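Local atomic coordinates of DCN1-like protein 3 (Homo sapiens, PDB entry 4GBA), a protein that promotes cullin neddylation by helping transfer NEDD8 from N-terminally acetylated NEDD8-conjugating E2 enzymes to cullin–RBX complexes. Residues Q132-P135 with P136-Q140. Numbering follows the deposited sequence.
Sequences QNNP and PVLDQ
Pro-135 and Leu-138 close a type I beta turn that leads the chain into helix 138-147. Leu-138 N donates to Pro-135 O at 3.1 Å. Pro-135 O also accepts from a water, at 2.9 Å. The same water donates to Pro-136 O at 2.6 Å and accepts from Asp-139 N at 3.1 Å. It thus ties the turn to Asp-139 in the helix and gives Asp-139 N a partner. Pro-136 fills the second position of the turn, where its ring suits the backbone and no N-H is needed.

The side chains pack over the same turn. Leu-138 CB lies 3.8 Å from Pro-135 CD. With CG anti to the backbone N (chi1 -180°), the Leu-138 branch extends back over the turn and CD2 meets the end of Asn-134. The Asn-134 side chain crosses that of Leu-138 at about a right angle, with Asn-134 CG 3.7 Å from Leu-138 CD2. Asn-134 is exposed, whereas Leu-138 is buried.

Phe-130 touches both Pro-135 and Leu-138. Thr-167 of helix 157-169 meets Pro-135 and Val-137, and Val-137 also rests on Phe-190 of helix 185-199. Within the cullin-binding region of the DCUN1 domain, the turn leads from the link after helix 119-129 into helix 138-147, with Pro-135 and Val-137 packed on helix 157-169 and Val-137 also on helix 185-199.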
# COMPACT_ATOMS: atom_id res chain seq x y z
N GLN A 132 -8.64 -1.79 7.12
CA GLN A 132 -9.54 -2.60 7.95
C GLN A 132 -9.24 -2.54 9.44
O GLN A 132 -10.03 -2.98 10.26
CB GLN A 132 -9.55 -4.07 7.48
CG GLN A 132 -9.81 -4.23 5.99
CD GLN A 132 -10.25 -5.64 5.60
OE1 GLN A 132 -11.44 -5.91 5.50
NE2 GLN A 132 -9.29 -6.52 5.37
N ASN A 133 -8.08 -2.00 9.79
CA ASN A 133 -7.62 -2.02 11.18
C ASN A 133 -6.77 -0.80 11.51
O ASN A 133 -5.54 -0.90 11.55
CB ASN A 133 -6.82 -3.31 11.47
CG ASN A 133 -5.57 -3.47 10.58
OD1 ASN A 133 -5.45 -2.82 9.52
ND2 ASN A 133 -4.64 -4.33 11.00
N ASN A 134 -7.42 0.34 11.74
CA ASN A 134 -6.70 1.55 12.13
C ASN A 134 -6.15 1.45 13.56
O ASN A 134 -6.91 1.36 14.52
CB ASN A 134 -7.58 2.80 12.02
CG ASN A 134 -7.38 3.55 10.70
OD1 ASN A 134 -7.17 2.96 9.64
ND2 ASN A 134 -7.47 4.88 10.76
N PRO A 135 -4.82 1.46 13.69
CA PRO A 135 -4.23 1.53 15.03
C PRO A 135 -4.48 2.92 15.64
O PRO A 135 -4.57 3.91 14.90
CB PRO A 135 -2.73 1.32 14.78
CG PRO A 135 -2.61 0.92 13.33
CD PRO A 135 -3.80 1.49 12.63
N PRO A 136 -4.59 3.00 16.97
CA PRO A 136 -4.82 4.27 17.67
C PRO A 136 -3.92 5.42 17.20
O PRO A 136 -4.40 6.54 17.04
CB PRO A 136 -4.52 3.91 19.12
CG PRO A 136 -4.92 2.47 19.22
CD PRO A 136 -4.56 1.85 17.89
N VAL A 137 -2.65 5.13 16.95
CA VAL A 137 -1.66 6.17 16.67
C VAL A 137 -1.60 6.64 15.21
O VAL A 137 -0.87 7.58 14.90
CB VAL A 137 -0.24 5.69 17.09
CG1 VAL A 137 0.23 4.55 16.19
CG2 VAL A 137 0.75 6.83 17.03
N LEU A 138 -2.36 6.01 14.33
CA LEU A 138 -2.23 6.27 12.89
C LEU A 138 -2.66 7.68 12.43
O LEU A 138 -1.98 8.31 11.62
CB LEU A 138 -2.97 5.20 12.08
CG LEU A 138 -2.94 5.31 10.55
CD1 LEU A 138 -1.53 5.11 10.01
CD2 LEU A 138 -3.87 4.29 9.95
N ASP A 139 -3.80 8.17 12.94
CA ASP A 139 -4.29 9.49 12.52
C ASP A 139 -3.27 10.60 12.78
O ASP A 139 -2.99 11.41 11.89
CB ASP A 139 -5.63 9.84 13.20
CG ASP A 139 -6.77 8.90 12.80
OD1 ASP A 139 -6.81 8.43 11.64
OD2 ASP A 139 -7.65 8.64 13.66
N GLN A 140 -2.72 10.63 13.99
CA GLN A 140 -1.75 11.67 14.35
C GLN A 140 -0.41 11.47 13.66
O GLN A 140 0.25 12.43 13.25
CB GLN A 140 -1.56 11.75 15.86
CG GLN A 140 -2.79 12.21 16.62
CD GLN A 140 -3.43 13.47 16.02
OE1 GLN A 140 -2.76 14.29 15.37
NE2 GLN A 140 -4.73 13.63 16.24
O HOH W 1 -5.64 6.57 14.79